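Local coordinates for protein probable manganase-dependent inorganic pyrophosphatase (Clostridium perfringens, PDB 3L2B) that probably hydrolyses inorganic pyrophosphate to phosphate, its activity controlled by a regulatory region of CBS and DRTGG domains that binds the activator diadenosine tetraphosphate, at residues A[58-61]-A[62-66]; A[174-177]-A[178-181]. One frame throughout, in Å; residues are numbered along the deposited sequence.

Contact 1. Residues A[58-61]-A[62-66]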
ATOM      1  N   ASN A  58       0.379  10.578  -0.883  1.00 39.56           N
ATOM      2  CA  ASN A  58      -0.773  10.325   0.028  1.00 38.55           C
ATOM      3  C   ASN A  58      -1.107   8.837   0.111  1.00 37.56           C
ATOM      4  O   ASN A  58      -1.410   8.277   1.160  1.00 36.78           O
ATOM      5  CB  ASN A  58      -2.090  10.976  -0.498  1.00 37.85           C
ATOM      6  CG  ASN A  58      -1.996  12.458  -0.737  1.00 39.34           C
ATOM      7  OD1 ASN A  58      -2.439  12.920  -1.786  1.00 43.44           O
ATOM      8  ND2 ASN A  58      -1.418  13.209   0.191  1.00 39.44           N
ATOM      9  N   ILE A  59      -1.175   8.236  -1.061  1.00 37.87           N
ATOM     10  CA  ILE A  59      -1.591   6.845  -1.194  1.00 38.56           C
ATOM     11  C   ILE A  59      -0.564   5.967  -0.475  1.00 39.85           C
ATOM     12  O   ILE A  59      -0.926   5.103   0.332  1.00 40.16           O
ATOM     13  CB  ILE A  59      -1.662   6.368  -2.667  1.00 39.59           C
ATOM     14  CG1 ILE A  59      -2.735   7.158  -3.468  1.00 41.26           C
ATOM     15  CG2 ILE A  59      -1.967   4.852  -2.732  1.00 38.23           C
ATOM     16  CD1 ILE A  59      -2.932   6.694  -4.913  1.00 41.05           C
ATOM     17  N   THR A  60       0.718   6.223  -0.738  1.00 39.62           N
ATOM     18  CA  THR A  60       1.766   5.415  -0.108  1.00 40.81           C
ATOM     19  C   THR A  60       1.717   5.554   1.415  1.00 41.28           C
ATOM     20  O   THR A  60       1.776   4.562   2.140  1.00 40.40           O
ATOM     21  CB  THR A  60       3.152   5.757  -0.609  1.00 41.66           C
ATOM     22  OG1 THR A  60       3.248   5.443  -1.998  1.00 41.97           O
ATOM     23  CG2 THR A  60       4.217   4.987   0.155  1.00 41.56           C
ATOM     24  N   ALA A  61       1.588   6.790   1.882  1.00 41.62           N
ATOM     25  CA  ALA A  61       1.580   7.044   3.310  1.00 43.07           C
ATOM     26  C   ALA A  61       0.446   6.270   3.966  1.00 43.15           C
ATOM     27  O   ALA A  61       0.622   5.663   4.999  1.00 43.77           O
ATOM     28  CB  ALA A  61       1.482   8.545   3.608  1.00 43.25           C
ATOM     29  N   THR A  62      -0.707   6.262   3.319  1.00 43.60           N
ATOM     30  CA  THR A  62      -1.883   5.565   3.832  1.00 43.77           C
ATOM     31  C   THR A  62      -1.736   4.055   3.764  1.00 44.60           C
ATOM     32  O   THR A  62      -2.044   3.358   4.740  1.00 44.38           O
ATOM     33  CB  THR A  62      -3.178   5.992   3.075  1.00 43.58           C
ATOM     34  OG1 THR A  62      -3.419   7.371   3.333  1.00 44.00           O
ATOM     35  CG2 THR A  62      -4.398   5.163   3.524  1.00 42.78           C
ATOM     36  N   TYR A  63      -1.272   3.538   2.635  1.00 44.95           N
ATOM     37  CA  TYR A  63      -1.052   2.093   2.503  0.50 46.07           C
ATOM     38  C   TYR A  63       0.016   1.596   3.478  1.00 46.92           C
ATOM     39  O   TYR A  63      -0.116   0.546   4.058  1.00 46.50           O
ATOM     40  CB  TYR A  63      -0.667   1.693   1.074  0.50 46.43           C
ATOM     41  CG  TYR A  63      -0.596   0.194   0.881  0.50 48.32           C
ATOM     42  CD1 TYR A  63      -1.707  -0.516   0.446  0.50 50.86           C
ATOM     43  CD2 TYR A  63       0.565  -0.515   1.155  0.50 51.57           C
ATOM     44  CE1 TYR A  63      -1.665  -1.898   0.277  0.50 52.43           C
ATOM     45  CE2 TYR A  63       0.625  -1.898   0.991  0.50 53.43           C
ATOM     46  CZ  TYR A  63      -0.499  -2.591   0.546  0.50 54.04           C
ATOM     47  OH  TYR A  63      -0.481  -3.974   0.381  0.50 55.21           O
ATOM     48  N   MET A  64       1.058   2.376   3.655  1.00 49.30           N
ATOM     49  CA  MET A  64       2.168   1.957   4.522  1.00 52.03           C
ATOM     50  C   MET A  64       1.848   2.099   6.009  1.00 53.57           C
ATOM     51  O   MET A  64       2.622   1.638   6.861  1.00 54.76           O
ATOM     52  CB  MET A  64       3.433   2.753   4.245  1.00 53.17           C
ATOM     53  CG  MET A  64       3.941   2.700   2.810  1.00 55.16           C
ATOM     54  SD  MET A  64       4.899   1.237   2.387  1.00 60.70           S
ATOM     55  CE  MET A  64       6.264   1.256   3.568  1.00 55.74           C
ATOM     56  N   ASP A  65       0.739   2.753   6.332  1.00 53.92           N
ATOM     57  CA  ASP A  65       0.398   2.957   7.749  1.00 55.23           C
ATOM     58  C   ASP A  65      -0.660   1.981   8.204  1.00 54.97           C
ATOM     59  O   ASP A  65      -1.825   2.077   7.819  1.00 53.76           O
ATOM     60  CB  ASP A  65      -0.077   4.368   8.049  1.00 55.66           C
ATOM     61  CG  ASP A  65      -0.617   4.484   9.464  1.00 57.76           C
ATOM     62  OD1 ASP A  65      -1.848   4.506   9.633  1.00 63.38           O
ATOM     63  OD2 ASP A  65       0.177   4.461  10.411  1.00 59.34           O
ATOM     64  N   ILE A  66      -0.239   1.063   9.060  1.00 56.20           N
ATOM     65  CA  ILE A  66      -1.083  -0.049   9.462  1.00 56.34           C
ATOM     66  C   ILE A  66      -1.616   0.138  10.881  1.00 57.58           C
ATOM     67  O   ILE A  66      -2.245  -0.753  11.442  1.00 56.65           O
ATOM     68  CB  ILE A  66      -0.350  -1.419   9.291  1.00 56.81           C
ATOM     69  CG1 ILE A  66       1.023  -1.454   9.986  1.00 57.81           C
ATOM     70  CG2 ILE A  66      -0.178  -1.699   7.802  1.00 55.91           C
ATOM     71  CD1 ILE A  66       1.055  -1.051  11.465  1.00 57.60           C
TER
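The last two turns of helix 56-64, in the first CBS domain of the regulatory region, bring Asn58 and Thr62 together one helical turn apart. Asn58 O accepts two bonds from Thr62: the backbone N lies 3.0 Å from this oxygen and the hydroxyl OG1 3.1 Å from it. The two donors come from opposite faces of the carbonyl plane, each tilted from it by just under 30°. With OG1 anti to the carbonyl carbon (chi1 -65°), the hydroxyl leans back along the helix, and its bond to the preceding turn keeps this polar group satisfied within the helix. The Asn58 amide itself turns away, OD1 to Ser55 N and ND2 to Thr192 OG1. Ser55 and Thr192 both line the pocket of the bound diadenosine tetraphosphate, and the Asn58 side chain comes within about 4 Å of the ligand at nearest atoms.

Further along, the helix runs on through a nearly straight bond from Tyr63 N to Ile59 O, 2.8 Å with 171° at the hydrogen. Thr60 also faces the second subunit: its OG1 bonds both to Thr56 O and to Thr60 OG1 of the second subunit. While that hydroxyl faces the partner, the methyl CG2 of Thr60 is left for Met64. The two side chains run side by side, the flexible thioether chain bending at chi2 and chi3, and Met64 CG rests 3.5 Å from Thr60 CG2.

Contact 2. Residues A[174-177]-A[178-181]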
ATOM      1  N   SER A 174      -8.548 -14.667   2.385  1.00 42.16           N
ATOM      2  CA  SER A 174      -8.490 -13.705   3.489  1.00 41.50           C
ATOM      3  C   SER A 174      -7.231 -12.865   3.480  1.00 40.86           C
ATOM      4  O   SER A 174      -7.285 -11.665   3.816  1.00 40.77           O
ATOM      5  CB  SER A 174      -8.772 -14.335   4.867  1.00 41.14           C
ATOM      6  OG  SER A 174      -8.013 -15.486   5.105  1.00 44.89           O
ATOM      7  N   PHE A 175      -6.113 -13.448   3.058  1.00 40.53           N
ATOM      8  CA  PHE A 175      -4.897 -12.671   2.936  1.00 40.00           C
ATOM      9  C   PHE A 175      -5.123 -11.546   1.929  1.00 39.80           C
ATOM     10  O   PHE A 175      -4.748 -10.383   2.161  1.00 38.83           O
ATOM     11  CB  PHE A 175      -3.706 -13.536   2.486  1.00 41.82           C
ATOM     12  CG  PHE A 175      -2.527 -12.744   1.974  1.00 40.51           C
ATOM     13  CD1 PHE A 175      -1.722 -12.042   2.848  1.00 40.63           C
ATOM     14  CD2 PHE A 175      -2.208 -12.742   0.626  1.00 41.68           C
ATOM     15  CE1 PHE A 175      -0.624 -11.325   2.402  1.00 41.91           C
ATOM     16  CE2 PHE A 175      -1.094 -12.044   0.149  1.00 42.90           C
ATOM     17  CZ  PHE A 175      -0.306 -11.321   1.032  1.00 43.87           C
ATOM     18  N   THR A 176      -5.714 -11.910   0.793  1.00 40.29           N
ATOM     19  CA  THR A 176      -5.896 -10.974  -0.314  1.00 40.64           C
ATOM     20  C   THR A 176      -6.910  -9.893   0.055  1.00 39.29           C
ATOM     21  O   THR A 176      -6.669  -8.725  -0.143  1.00 39.74           O
ATOM     22  CB  THR A 176      -6.288 -11.682  -1.626  1.00 42.04           C
ATOM     23  OG1 THR A 176      -5.310 -12.679  -1.936  1.00 44.03           O
ATOM     24  CG2 THR A 176      -6.328 -10.716  -2.775  1.00 42.20           C
ATOM     25  N   ALA A 177      -8.017 -10.288   0.650  1.00 39.40           N
ATOM     26  CA  ALA A 177      -9.044  -9.335   1.081  1.00 38.83           C
ATOM     27  C   ALA A 177      -8.454  -8.329   2.088  1.00 38.29           C
ATOM     28  O   ALA A 177      -8.765  -7.127   2.066  1.00 37.72           O
ATOM     29  CB  ALA A 177     -10.263 -10.079   1.719  1.00 38.16           C
ATOM     30  N   SER A 178      -7.568  -8.831   2.935  1.00 38.55           N
ATOM     31  CA  SER A 178      -6.951  -8.001   3.975  1.00 39.19           C
ATOM     32  C   SER A 178      -6.048  -6.965   3.332  1.00 40.55           C
ATOM     33  O   SER A 178      -6.022  -5.814   3.731  1.00 41.31           O
ATOM     34  CB  SER A 178      -6.176  -8.838   4.972  1.00 39.07           C
ATOM     35  OG  SER A 178      -7.034  -9.748   5.653  1.00 38.19           O
ATOM     36  N   ARG A 179      -5.359  -7.399   2.302  1.00 41.73           N
ATOM     37  CA  ARG A 179      -4.354  -6.597   1.616  1.00 43.65           C
ATOM     38  C   ARG A 179      -5.014  -5.557   0.730  1.00 42.93           C
ATOM     39  O   ARG A 179      -4.499  -4.452   0.546  1.00 43.12           O
ATOM     40  CB  ARG A 179      -3.422  -7.549   0.817  1.00 45.81           C
ATOM     41  CG  ARG A 179      -2.334  -6.935   0.018  1.00 49.57           C
ATOM     42  CD  ARG A 179      -1.536  -8.015  -0.734  1.00 55.07           C
ATOM     43  NE  ARG A 179      -2.265  -8.710  -1.815  1.00 58.77           N
ATOM     44  CZ  ARG A 179      -2.674  -8.144  -2.961  1.00 61.10           C
ATOM     45  NH1 ARG A 179      -2.475  -6.858  -3.200  1.00 62.41           N
ATOM     46  NH2 ARG A 179      -3.312  -8.869  -3.874  1.00 63.04           N
ATOM     47  N   LEU A 180      -6.198  -5.899   0.237  1.00 42.76           N
ATOM     48  CA  LEU A 180      -6.924  -5.049  -0.714  1.00 42.60           C
ATOM     49  C   LEU A 180      -7.873  -4.044  -0.094  1.00 41.62           C
ATOM     50  O   LEU A 180      -8.184  -3.024  -0.693  1.00 40.72           O
ATOM     51  CB  LEU A 180      -7.783  -5.906  -1.639  1.00 43.41           C
ATOM     52  CG  LEU A 180      -7.108  -6.765  -2.687  1.00 45.24           C
ATOM     53  CD1 LEU A 180      -8.144  -7.771  -3.263  1.00 47.07           C
ATOM     54  CD2 LEU A 180      -6.516  -5.885  -3.804  1.00 45.97           C
ATOM     55  N   ILE A 181      -8.369  -4.352   1.095  1.00 41.42           N
ATOM     56  CA  ILE A 181      -9.496  -3.614   1.635  1.00 41.59           C
ATOM     57  C   ILE A 181      -9.173  -2.132   1.881  1.00 41.97           C
ATOM     58  O   ILE A 181     -10.089  -1.274   1.788  1.00 41.05           O
ATOM     59  CB  ILE A 181     -10.075  -4.271   2.906  1.00 41.90           C
ATOM     60  CG1 ILE A 181     -11.509  -3.783   3.103  1.00 41.99           C
ATOM     61  CG2 ILE A 181      -9.162  -3.973   4.085  1.00 42.70           C
ATOM     62  CD1 ILE A 181     -12.229  -4.369   4.300  1.00 42.19           C
TER
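Backbone and hydroxyl bonds hold Ser174 to Ser178 at the start of helix 174-180 in the DRTGG domain. Ser174 O takes both Ser178 N, at 3.0 Å, and Ser178 OG, at 2.7 Å, from opposite faces of its carbonyl plane. The serine hydroxyl, anti to its own carbonyl carbon (chi1 -62°), thus finds a partner in a buried setting beside Ile125 of strand 123-126. Arg179 N binds Phe175 O and Leu180 N binds Thr176 O, whereas the link from Ile181 N to Ala177 O is weak.

Among the aromatic and charged groups, the Arg179 chain passes obliquely by the Phe175 ring, with CD 3.9 Å from CZ. Phe175 CE2 lies at the guanidinium edge, and the two planes are 51° apart. Trp67 of the second subunit engages both residues, by an edge-to-face contact with Phe175 and a cation-pi contact with Arg179. The buried Arg179 NE has no polar partner in the model.

A further apolar contact joins Thr176 and Leu180. The threonine hydroxyl bonds to Asp173 OD1, while its methyl CG2 presses on Leu180 CD1 at a tight 3.5 Å.

Contact 1 comes first along the chain and contact 2 well after it, their centres about 15 Å apart. They sit on separate helices, 56-64 in a CBS domain and 174-180 in the DRTGG domain, yet in the conformer of Tyr63 given they touch, its OH packing 3.5 Å from Arg179 CG. The second subunit adds a cross-link: Asp65 O of 62-66 bonds to Arg179 NH2 of the second subunit. Both helices contribute to the dimer interface, since Thr60 and Phe175 each meet the second subunit. Contact 1 also lies near the nucleotide pocket, so elements of both domains come together at the dimer interface close to the ligand-binding end of helix 56-64.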